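Local coordinates for putative fumarylacetoacetate hydrolase family protein (Yersinia pestis, PDB 3S52), which is of unknown function but belongs to the fumarylacetoacetate hydrolase family, whose members share a fold built largely of beta-strands, at residues F47-T52 and G129-S134; A97-A102 and A140-A145; L207-M210 and T215-T218. All coordinates share one frame; numbering follows the deposited sequence.

Interaction 1: F47-T52 and G129-S134; sequences FIKPET and GSCPIS
Lys-49 reaches across from strand 45-50 and lays the end of its side chain against Ser-130 and Cys-131. Its NZ donates a hydrogen bond to Ser-130 O at 3.1 Å. The approach is not along a lone pair, because NZ stands 52° above the carbonyl plane. Further back along the chain, Lys-49 CD lies 3.5 Å from Cys-131 CB, closer than an ordinary carbon-carbon contact, so the aliphatic part is packed firmly against the start of strand 131-138. A second bond joins the backbones where the chain has left strand 45-50: Gly-129 N donates to Thr-52 O at 3.1 Å, in the carbonyl plane and nearly straight at the hydrogen (164°). Gly-129 has a positive phi, and Thr-52 sits in a short 3-10 segment, so this bond lies outside the strands, between a 3-10 turn and a loop.

The lysine torsions account for its reach. The chain is extended through chi2 and chi3 and turns only at chi4 (-90°), which swings NZ out of line toward the Ser-130 carbonyl. The buried ammonium is gripped by more than this one acceptor, since it also forms a salt bridge with Asp-104 and a hydrogen bond to Lys-125 O. Ser-130 OG has two carbonyl partners for its single proton, Lys-125 O and Phe-127 O, which tie its side chain to the preceding loop.

Strands 45-50 and 131-138 are not paired directly. The chain turns through 51-52 into strand 54-56, which runs parallel to 131-138, and Cys-131 is bonded through its backbone to Ala-53 and Cys-55. The contact thus bridges two arms of the curled mixed beta-sheet at the core of this fumarylacetoacetate hydrolase family fold.

Interaction 2: A97-A102 and A140-A145; sequences AGYGVA and AEFGDA
The ring planes of Tyr-99 and Phe-142 are inclined by 30° and slid so far that they barely overlap, their centroids 4.7 Å from one another. What covers the middle of the Phe-142 face is Tyr-99 CB rather than the tyrosine ring: it stands 3.6 Å from the Phe-142 centroid and only 3° off the ring normal, a well-centred CH-pi contact. The tyrosine ring meets the phenylalanine along one flank, where Tyr-99 CD2 and Phe-142 CD1 come within 3.2 Å, a tight approach. At the Phe-142 edge, in the plane of the ring, lies Ala-145 CA. The methyl of the same alanine approaches the phenol end of the tyrosine obliquely, with Ala-145 CB 3.5 Å from Tyr-99 CZ and equally close to its OH.

Phe-142 CD1 and Ala-145 CB therefore lie on the same side of the tyrosine ring plane, the first beside CD2 and the second at the phenol end. Phe-142 CG is anti to its own backbone N (chi1 -168°), which carries the ring out from the helix toward strand 96-107. The two aromatic side chains as a whole run at about a right angle, although their ring planes are not far from parallel. Between Phe-142 and Ala-145 the chain passes Gly-143, the first residue after the weakly bonded helix, where the positive phi ends the helical turn and the chain goes on to place Ala-145 beside the tyrosine.

Within the fold, this contact fastens the end of helix 139-142 and the following turn to strand 96-107. That strand lies between 70-80 and 131-138 in the mixed sheet; Tyr-99 is backbone-bonded to Ile-137. Phe-142 also packs on Leu-76 and Ile-137 of the flanking strands and on Leu-211 of strand 206-211, so its ring sits where the two sheets of the chain approach each other.

Interaction 3: L207-M210 and T215-T218; sequences LKIM and TVNT. With SO4 (sulfate ion), chain F.
Lys-208 and Asn-217, a non-hydrogen-bonded pair of the antiparallel hairpin, lie side by side and point the same way from the sheet. The lysine chain bends at chi3 and chi4, curling its amine back over the neighbouring strand, where Lys-208 NZ donates to Asn-217 OD1 at 2.7 Å. The bond lies in the amide carbonyl plane, with a C=O...N angle of 148°. The same oxygen takes a second hydrogen bond from a water, 2.7 Å from Asn-217 OD1, which also donates a longer one to Leu-207 O; the amide is thus linked to the backbone as well as to the amine. On this face too, Thr-215 CG2 reaches across to Lys-208 CG at 3.8 Å, and selenomethionine Met-210 runs alongside Thr-215.

The opposite face, with Leu-207, Ile-209, Val-216 and Thr-218, is largely apolar; Thr-218 OG1 is hydrogen-bonded to Gln-59 O. Ile-209 and Val-216 meet at a slant, with Ile-209 CB 3.6 Å from Val-216 CG2. The isoleucine chi2 of 123° lies near an eclipsed value, suggesting some strain in the placing of CD1. Beyond them, Leu-207 CB touches Thr-218 CG2 at 4.0 Å.

Two hydrogen-bonded pairs hold the backbones. Leu-207 N to Thr-218 O and Ile-209 N to Val-216 O are both 2.8 Å, each with its reciprocal bond, and the strand directions differ by 161°. Thr-215 N, at the start of 215-218, donates to a sulfate ion, probably from the crystallisation liquor, which is bonded to Lys-214 and Trp-10 as well.

Strand 214-219 is an outer strand of a four-stranded antiparallel sheet within this chain, and 206-211 lies between it and 149-154. Leu-207 and Ile-209 pack on Leu-103 and Val-101 of strand 96-107, bringing the hairpin against the mixed sheet.

Overall arrangement
From the N terminus, the first half of interaction 1 comes at 47-52 and the first half of interaction 2 at 97-102. Residues 129-134 then close interaction 1, and 140-145 close interaction 2, so the two loops cross. They also touch: Ser-134 OG lies 2.8 Å from Val-101 N, a probable hydrogen bond between neighbouring strands 131-138 and 96-107. Interaction 3 follows in series as a local hairpin, its segments separated by only four residues. It touches interaction 2, with Val-101 CG2 3.8 Å from Ile-209 CG2, but not interaction 1. Strand 96-107 is therefore the common link, joining the core of the mixed sheet to the four-stranded antiparallel sheet.

Interaction 1: F47-T52 and G129-S134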
ATOM      1  N   PHE A  47       1.964  -6.465  -4.434  1.00 16.26           N
ATOM      2  CA  PHE A  47       1.040  -5.599  -3.713  1.00 15.27           C
ATOM      3  C   PHE A  47       1.746  -5.141  -2.457  1.00 14.69           C
ATOM      4  O   PHE A  47       2.860  -5.594  -2.177  1.00 15.33           O
ATOM      5  CB  PHE A  47      -0.272  -6.322  -3.399  1.00 10.21           C
ATOM      6  CG  PHE A  47      -0.102  -7.553  -2.538  1.00 13.36           C
ATOM      7  CD1 PHE A  47       0.191  -8.782  -3.108  1.00  9.02           C
ATOM      8  CD2 PHE A  47      -0.259  -7.478  -1.162  1.00 15.39           C
ATOM      9  CE1 PHE A  47       0.346  -9.913  -2.317  1.00  9.28           C
ATOM     10  CE2 PHE A  47      -0.103  -8.605  -0.354  1.00 15.31           C
ATOM     11  CZ  PHE A  47       0.202  -9.818  -0.928  1.00 10.34           C
ATOM     12  N   ILE A  48       1.112  -4.261  -1.691  1.00  8.78           N
ATOM     13  CA  ILE A  48       1.808  -3.608  -0.580  1.00 10.10           C
ATOM     14  C   ILE A  48       0.901  -3.559   0.641  1.00  9.56           C
ATOM     15  O   ILE A  48      -0.307  -3.418   0.490  1.00 13.14           O
ATOM     16  CB  ILE A  48       2.218  -2.160  -0.961  1.00 16.36           C
ATOM     17  CG1 ILE A  48       3.191  -2.169  -2.145  1.00 18.11           C
ATOM     18  CG2 ILE A  48       2.837  -1.409   0.253  1.00 16.00           C
ATOM     19  CD1 ILE A  48       3.645  -0.772  -2.611  1.00 17.63           C
ATOM     20  N   LYS A  49       1.483  -3.684   1.837  1.00  7.39           N
ATOM     21  CA  LYS A  49       0.754  -3.470   3.076  1.00  7.51           C
ATOM     22  C   LYS A  49       1.339  -2.238   3.767  1.00 16.44           C
ATOM     23  O   LYS A  49       2.547  -1.991   3.693  1.00 16.63           O
ATOM     24  CB  LYS A  49       0.895  -4.661   4.019  1.00 12.67           C
ATOM     25  CG  LYS A  49       0.488  -6.030   3.466  1.00 17.32           C
ATOM     26  CD  LYS A  49       0.595  -7.076   4.594  1.00 21.85           C
ATOM     27  CE  LYS A  49       0.292  -8.493   4.137  1.00 17.86           C
ATOM     28  NZ  LYS A  49      -1.160  -8.856   4.249  1.00 22.56           N
ATOM     29  N   PRO A  50       0.489  -1.459   4.451  1.00 16.12           N
ATOM     30  CA  PRO A  50       1.007  -0.232   5.069  1.00 12.51           C
ATOM     31  C   PRO A  50       1.479  -0.492   6.490  1.00 14.07           C
ATOM     32  O   PRO A  50       1.289  -1.591   7.000  1.00 12.18           O
ATOM     33  CB  PRO A  50      -0.224   0.670   5.090  1.00 13.94           C
ATOM     34  CG  PRO A  50      -1.365  -0.308   5.307  1.00 11.25           C
ATOM     35  CD  PRO A  50      -0.984  -1.555   4.542  1.00 10.42           C
ATOM     36  N   GLU A  51       2.044   0.522   7.135  1.00 12.62           N
ATOM     37  CA  GLU A  51       2.511   0.376   8.508  1.00 13.28           C
ATOM     38  C   GLU A  51       1.400  -0.127   9.445  1.00 10.19           C
ATOM     39  O   GLU A  51       1.654  -0.894  10.377  1.00 13.22           O
ATOM     40  CB  GLU A  51       3.093   1.707   9.001  1.00 16.82           C
ATOM     41  CG  GLU A  51       3.237   1.806  10.517  1.00 24.42           C
ATOM     42  CD  GLU A  51       1.947   2.234  11.193  1.00 25.64           C
ATOM     43  OE1 GLU A  51       1.284   3.170  10.690  1.00 21.32           O
ATOM     44  OE2 GLU A  51       1.591   1.622  12.224  1.00 36.78           O
ATOM     45  N   THR A  52       0.167   0.299   9.203  1.00  9.44           N
ATOM     46  CA  THR A  52      -0.945  -0.135  10.043  1.00 12.48           C
ATOM     47  C   THR A  52      -1.263  -1.637   9.968  1.00 14.77           C
ATOM     48  O   THR A  52      -2.038  -2.152  10.777  1.00 16.04           O
ATOM     49  CB  THR A  52      -2.222   0.661   9.743  1.00 13.71           C
ATOM     50  OG1 THR A  52      -2.380   0.801   8.323  1.00 13.31           O
ATOM     51  CG2 THR A  52      -2.143   2.045  10.386  1.00 13.88           C
ATOM     52  N   GLY A 129      -3.550  -4.880  11.071  1.00 15.86           N
ATOM     53  CA  GLY A 129      -3.060  -6.110  11.659  1.00 14.23           C
ATOM     54  C   GLY A 129      -2.927  -7.271  10.696  1.00 14.33           C
ATOM     55  O   GLY A 129      -2.767  -8.409  11.133  1.00 16.13           O
ATOM     56  N   SER A 130      -2.929  -7.009   9.392  1.00 11.88           N
ATOM     57  CA  SER A 130      -2.887  -8.124   8.427  1.00 14.91           C
ATOM     58  C   SER A 130      -1.472  -8.670   8.200  1.00 16.99           C
ATOM     59  O   SER A 130      -1.249  -9.496   7.311  1.00 14.89           O
ATOM     60  CB  SER A 130      -3.456  -7.710   7.078  1.00  9.42           C
ATOM     61  OG  SER A 130      -2.624  -6.730   6.503  1.00 14.64           O
ATOM     62  N   CYS A 131      -0.505  -8.155   8.948  1.00 11.63           N
ATOM     63  CA  CYS A 131       0.869  -8.615   8.791  1.00 11.40           C
ATOM     64  C   CYS A 131       1.590  -8.746  10.139  1.00 16.73           C
ATOM     65  O   CYS A 131       2.490  -7.974  10.458  1.00 17.04           O
ATOM     66  CB  CYS A 131       1.644  -7.715   7.831  1.00 16.48           C
ATOM     67  SG  CYS A 131       3.282  -8.378   7.364  1.00 20.93           S
ATOM     68  N   PRO A 132       1.190  -9.743  10.930  1.00 13.78           N
ATOM     69  CA  PRO A 132       1.928 -10.174  12.121  1.00  9.11           C
ATOM     70  C   PRO A 132       3.299 -10.660  11.699  1.00 11.05           C
ATOM     71  O   PRO A 132       3.387 -11.493  10.790  1.00 11.34           O
ATOM     72  CB  PRO A 132       1.125 -11.385  12.616  1.00 17.73           C
ATOM     73  CG  PRO A 132      -0.196 -11.287  11.953  1.00 16.66           C
ATOM     74  CD  PRO A 132       0.043 -10.609  10.642  1.00 14.62           C
ATOM     75  N   ILE A 133       4.345 -10.182  12.364  1.00  9.10           N
ATOM     76  CA  ILE A 133       5.700 -10.517  11.959  1.00  9.02           C
ATOM     77  C   ILE A 133       6.611 -10.743  13.168  1.00 13.82           C
ATOM     78  O   ILE A 133       6.403 -10.147  14.236  1.00 10.60           O
ATOM     79  CB  ILE A 133       6.277  -9.416  11.044  1.00 14.31           C
ATOM     80  CG1 ILE A 133       7.649  -9.808  10.501  1.00 14.46           C
ATOM     81  CG2 ILE A 133       6.364  -8.105  11.779  1.00  9.25           C
ATOM     82  CD1 ILE A 133       8.005  -9.028   9.230  1.00 20.46           C
ATOM     83  N   SER A 134       7.600 -11.616  12.983  1.00  9.91           N
ATOM     84  CA  SER A 134       8.594 -11.938  14.002  1.00 11.56           C
ATOM     85  C   SER A 134       9.685 -10.866  14.096  1.00 17.42           C
ATOM     86  O   SER A 134       9.709  -9.904  13.326  1.00  9.22           O
ATOM     87  CB  SER A 134       9.277 -13.275  13.649  1.00  8.97           C
ATOM     88  OG  SER A 134      10.108 -13.138  12.484  1.00 11.37           O
TER

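Interaction 2: A97-A102 and A140-A145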
ATOM      1  N   ALA A  97      19.274  -6.572   5.502  1.00 12.30           N
ATOM      2  CA  ALA A  97      19.656  -6.503   6.917  1.00 17.92           C
ATOM      3  C   ALA A  97      19.415  -7.781   7.727  1.00 20.67           C
ATOM      4  O   ALA A  97      20.201  -8.135   8.592  1.00 24.99           O
ATOM      5  CB  ALA A  97      19.028  -5.294   7.598  1.00 18.05           C
ATOM      6  N   GLY A  98      18.313  -8.465   7.474  1.00 17.51           N
ATOM      7  CA  GLY A  98      17.996  -9.639   8.267  1.00 14.91           C
ATOM      8  C   GLY A  98      16.776 -10.353   7.738  1.00 16.29           C
ATOM      9  O   GLY A  98      16.116  -9.878   6.810  1.00 10.94           O
ATOM     10  N   TYR A  99      16.469 -11.497   8.326  1.00 12.27           N
ATOM     11  CA  TYR A  99      15.321 -12.251   7.870  1.00 10.40           C
ATOM     12  C   TYR A  99      14.365 -12.590   9.007  1.00 13.64           C
ATOM     13  O   TYR A  99      14.774 -12.745  10.151  1.00 12.82           O
ATOM     14  CB  TYR A  99      15.790 -13.529   7.188  1.00  9.43           C
ATOM     15  CG  TYR A  99      16.668 -13.293   5.984  1.00 11.47           C
ATOM     16  CD1 TYR A  99      16.115 -12.964   4.759  1.00 10.43           C
ATOM     17  CD2 TYR A  99      18.052 -13.417   6.071  1.00 16.52           C
ATOM     18  CE1 TYR A  99      16.913 -12.755   3.643  1.00 13.00           C
ATOM     19  CE2 TYR A  99      18.860 -13.206   4.965  1.00 18.11           C
ATOM     20  CZ  TYR A  99      18.279 -12.881   3.750  1.00 15.89           C
ATOM     21  OH  TYR A  99      19.055 -12.666   2.639  1.00 17.20           O
ATOM     22  N   GLY A 100      13.092 -12.748   8.670  1.00 12.58           N
ATOM     23  CA  GLY A 100      12.067 -12.979   9.662  1.00  8.10           C
ATOM     24  C   GLY A 100      10.966 -13.813   9.039  1.00 11.51           C
ATOM     25  O   GLY A 100      11.088 -14.267   7.902  1.00 14.10           O
ATOM     26  N   VAL A 101       9.916 -14.058   9.807  1.00 10.03           N
ATOM     27  CA  VAL A 101       8.793 -14.812   9.295  1.00 12.46           C
ATOM     28  C   VAL A 101       7.516 -14.045   9.593  1.00 15.58           C
ATOM     29  O   VAL A 101       7.342 -13.513  10.696  1.00 15.48           O
ATOM     30  CB  VAL A 101       8.749 -16.241   9.869  1.00 10.93           C
ATOM     31  CG1 VAL A 101       8.643 -16.212  11.398  1.00 10.39           C
ATOM     32  CG2 VAL A 101       7.597 -17.034   9.245  1.00  9.91           C
ATOM     33  N   ALA A 102       6.640 -13.956   8.595  1.00 11.64           N
ATOM     34  CA  ALA A 102       5.375 -13.255   8.764  1.00 12.87           C
ATOM     35  C   ALA A 102       4.190 -14.117   8.345  1.00 11.83           C
ATOM     36  O   ALA A 102       4.352 -15.160   7.705  1.00 14.78           O
ATOM     37  CB  ALA A 102       5.377 -11.950   7.958  1.00 15.02           C
ATOM     38  N   ALA A 140      24.200 -12.568   9.001  1.00 21.44           N
ATOM     39  CA  ALA A 140      25.354 -13.411   9.357  1.00 28.26           C
ATOM     40  C   ALA A 140      25.011 -14.762  10.005  1.00 33.56           C
ATOM     41  O   ALA A 140      25.767 -15.718   9.871  1.00 37.63           O
ATOM     42  CB  ALA A 140      26.312 -12.641  10.252  1.00 28.71           C
ATOM     43  N   GLU A 141      23.910 -14.835  10.747  1.00 24.25           N
ATOM     44  CA  GLU A 141      23.525 -16.090  11.387  1.00 25.00           C
ATOM     45  C   GLU A 141      22.466 -16.879  10.611  1.00 24.33           C
ATOM     46  O   GLU A 141      22.138 -18.008  10.985  1.00 26.04           O
ATOM     47  CB  GLU A 141      22.999 -15.819  12.811  1.00 27.68           C
ATOM     48  CG  GLU A 141      23.934 -14.984  13.681  1.00 36.63           C
ATOM     49  CD  GLU A 141      25.271 -15.681  13.959  1.00 55.05           C
ATOM     50  OE1 GLU A 141      25.317 -16.933  13.930  1.00 62.98           O
ATOM     51  OE2 GLU A 141      26.279 -14.981  14.206  1.00 56.50           O
ATOM     52  N   PHE A 142      21.923 -16.297   9.544  1.00 15.80           N
ATOM     53  CA  PHE A 142      20.732 -16.889   8.926  1.00 14.73           C
ATOM     54  C   PHE A 142      21.019 -18.023   7.938  1.00 21.43           C
ATOM     55  O   PHE A 142      20.186 -18.892   7.727  1.00 19.28           O
ATOM     56  CB  PHE A 142      19.824 -15.827   8.290  1.00 11.53           C
ATOM     57  CG  PHE A 142      18.460 -16.355   7.911  1.00 14.96           C
ATOM     58  CD1 PHE A 142      18.133 -16.592   6.589  1.00 15.11           C
ATOM     59  CD2 PHE A 142      17.530 -16.659   8.890  1.00 15.83           C
ATOM     60  CE1 PHE A 142      16.880 -17.082   6.239  1.00 18.06           C
ATOM     61  CE2 PHE A 142      16.297 -17.161   8.563  1.00 15.98           C
ATOM     62  CZ  PHE A 142      15.960 -17.372   7.232  1.00 21.11           C
ATOM     63  N   GLY A 143      22.190 -18.004   7.323  1.00 23.34           N
ATOM     64  CA  GLY A 143      22.515 -19.012   6.328  1.00 26.70           C
ATOM     65  C   GLY A 143      21.940 -18.664   4.963  1.00 26.51           C
ATOM     66  O   GLY A 143      21.670 -17.497   4.668  1.00 19.60           O
ATOM     67  N   ASP A 144      21.723 -19.683   4.139  1.00 22.68           N
ATOM     68  CA  ASP A 144      21.249 -19.464   2.786  1.00 17.65           C
ATOM     69  C   ASP A 144      19.756 -19.198   2.841  1.00 12.09           C
ATOM     70  O   ASP A 144      18.962 -20.076   3.173  1.00 15.18           O
ATOM     71  CB  ASP A 144      21.531 -20.704   1.937  1.00 24.89           C
ATOM     72  CG  ASP A 144      21.106 -20.536   0.484  1.00 31.22           C
ATOM     73  OD1 ASP A 144      20.429 -19.538   0.153  1.00 23.49           O
ATOM     74  OD2 ASP A 144      21.442 -21.426  -0.331  1.00 34.67           O
ATOM     75  N   ALA A 145      19.385 -17.967   2.501  1.00 19.27           N
ATOM     76  CA  ALA A 145      18.003 -17.491   2.550  1.00 15.60           C
ATOM     77  C   ALA A 145      17.077 -18.268   1.620  1.00 13.67           C
ATOM     78  O   ALA A 145      15.912 -18.499   1.936  1.00 12.68           O
ATOM     79  CB  ALA A 145      17.944 -16.003   2.242  1.00 19.25           C
TER

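Interaction 3: L207-M210 and T215-T218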
ATOM      1  N   LEU A 207      -1.091 -20.970  17.492  1.00 17.30           N
ATOM      2  CA  LEU A 207      -0.176 -21.052  16.377  1.00 17.13           C
ATOM      3  C   LEU A 207       1.230 -21.333  16.864  1.00 15.53           C
ATOM      4  O   LEU A 207       1.698 -20.710  17.813  1.00 17.20           O
ATOM      5  CB  LEU A 207      -0.179 -19.737  15.608  1.00 18.39           C
ATOM      6  CG  LEU A 207      -1.233 -19.543  14.523  1.00 25.11           C
ATOM      7  CD1 LEU A 207      -2.626 -19.785  15.077  1.00 25.74           C
ATOM      8  CD2 LEU A 207      -1.103 -18.147  13.924  1.00 31.29           C
ATOM      9  N   LYS A 208       1.904 -22.271  16.216  1.00 17.04           N
ATOM     10  CA  LYS A 208       3.345 -22.419  16.419  1.00 18.41           C
ATOM     11  C   LYS A 208       4.004 -22.188  15.077  1.00 18.55           C
ATOM     12  O   LYS A 208       3.680 -22.866  14.100  1.00 16.03           O
ATOM     13  CB  LYS A 208       3.705 -23.808  16.944  1.00 19.76           C
ATOM     14  CG  LYS A 208       5.208 -24.041  16.999  1.00 22.39           C
ATOM     15  CD  LYS A 208       5.551 -25.459  17.413  1.00 32.50           C
ATOM     16  CE  LYS A 208       4.763 -25.876  18.638  1.00 41.66           C
ATOM     17  NZ  LYS A 208       4.904 -24.898  19.753  1.00 45.89           N
ATOM     18  N   ILE A 209       4.911 -21.220  15.020  1.00 17.99           N
ATOM     19  CA  ILE A 209       5.508 -20.849  13.749  1.00 19.30           C
ATOM     20  C   ILE A 209       6.996 -21.085  13.819  1.00 18.55           C
ATOM     21  O   ILE A 209       7.638 -20.715  14.793  1.00 20.80           O
ATOM     22  CB  ILE A 209       5.274 -19.374  13.407  1.00 22.02           C
ATOM     23  CG1 ILE A 209       3.782 -19.059  13.316  1.00 24.83           C
ATOM     24  CG2 ILE A 209       5.975 -19.012  12.097  1.00 22.95           C
ATOM     25  CD1 ILE A 209       3.356 -17.954  14.244  1.00 26.41           C
HETATM   26  N   MSE A 210       7.555 -21.686  12.782  1.00 14.14           N
HETATM   27  CA  MSE A 210       8.986 -21.945  12.794  1.00 18.03           C
HETATM   28  C   MSE A 210       9.689 -21.461  11.544  1.00 19.10           C
HETATM   29  O   MSE A 210       9.171 -21.596  10.432  1.00 16.67           O
HETATM   30  CB  MSE A 210       9.267 -23.413  13.027  1.00 19.71           C
HETATM   31  CG  MSE A 210       9.304 -23.771  14.498  1.00 30.25           C
HETATM   32 SE   MSE A 210       9.585 -25.672  14.740  0.63 36.55          SE
HETATM   33  CE  MSE A 210       7.717 -26.201  14.714  1.00 18.08           C
ATOM     34  N   THR A 215      11.578 -20.848  16.787  1.00 21.13           N
ATOM     35  CA  THR A 215      10.137 -20.924  17.023  1.00 22.73           C
ATOM     36  C   THR A 215       9.505 -19.679  17.661  1.00 21.50           C
ATOM     37  O   THR A 215      10.078 -19.081  18.569  1.00 21.71           O
ATOM     38  CB  THR A 215       9.830 -22.140  17.911  1.00 23.95           C
ATOM     39  OG1 THR A 215      10.309 -23.321  17.260  1.00 28.12           O
ATOM     40  CG2 THR A 215       8.340 -22.271  18.165  1.00 26.85           C
ATOM     41  N   VAL A 216       8.329 -19.287  17.171  1.00 17.51           N
ATOM     42  CA  VAL A 216       7.482 -18.322  17.873  1.00 14.89           C
ATOM     43  C   VAL A 216       6.098 -18.930  18.049  1.00 24.68           C
ATOM     44  O   VAL A 216       5.612 -19.655  17.175  1.00 18.59           O
ATOM     45  CB  VAL A 216       7.320 -16.981  17.107  1.00 24.77           C
ATOM     46  CG1 VAL A 216       8.550 -16.093  17.258  1.00 25.45           C
ATOM     47  CG2 VAL A 216       7.017 -17.230  15.645  1.00 19.74           C
ATOM     48  N   ASN A 217       5.464 -18.620  19.175  1.00 17.93           N
ATOM     49  CA  ASN A 217       4.128 -19.106  19.479  1.00 21.89           C
ATOM     50  C   ASN A 217       3.163 -17.974  19.766  1.00 24.17           C
ATOM     51  O   ASN A 217       3.525 -16.949  20.351  1.00 26.31           O
ATOM     52  CB  ASN A 217       4.155 -20.032  20.685  1.00 25.10           C
ATOM     53  CG  ASN A 217       5.070 -21.190  20.490  1.00 27.70           C
ATOM     54  OD1 ASN A 217       4.672 -22.228  19.970  1.00 27.29           O
ATOM     55  ND2 ASN A 217       6.322 -21.024  20.902  1.00 36.06           N
ATOM     56  N   THR A 218       1.923 -18.160  19.356  1.00 22.33           N
ATOM     57  CA  THR A 218       0.932 -17.144  19.624  1.00 26.00           C
ATOM     58  C   THR A 218      -0.468 -17.738  19.527  1.00 24.22           C
ATOM     59  O   THR A 218      -0.634 -18.937  19.301  1.00 18.37           O
ATOM     60  CB  THR A 218       1.124 -15.919  18.702  1.00 20.44           C
ATOM     61  OG1 THR A 218       0.442 -14.787  19.253  1.00 21.01           O
ATOM     62  CG2 THR A 218       0.627 -16.195  17.269  1.00 19.96           C
TER
HETATM   63  S   SO4 F 220      14.454 -20.048  19.543  1.00 54.36           S
HETATM   64  O1  SO4 F 220      14.093 -21.419  19.899  1.00 57.52           O
HETATM   65  O2  SO4 F 220      15.017 -19.356  20.701  1.00 56.07           O
HETATM   66  O3  SO4 F 220      15.451 -20.101  18.476  1.00 52.63           O
HETATM   67  O4  SO4 F 220      13.257 -19.334  19.111  1.00 50.55           O
HETATM   68  O   HOH W   1       2.050 -22.702  20.385  1.00 30.04           O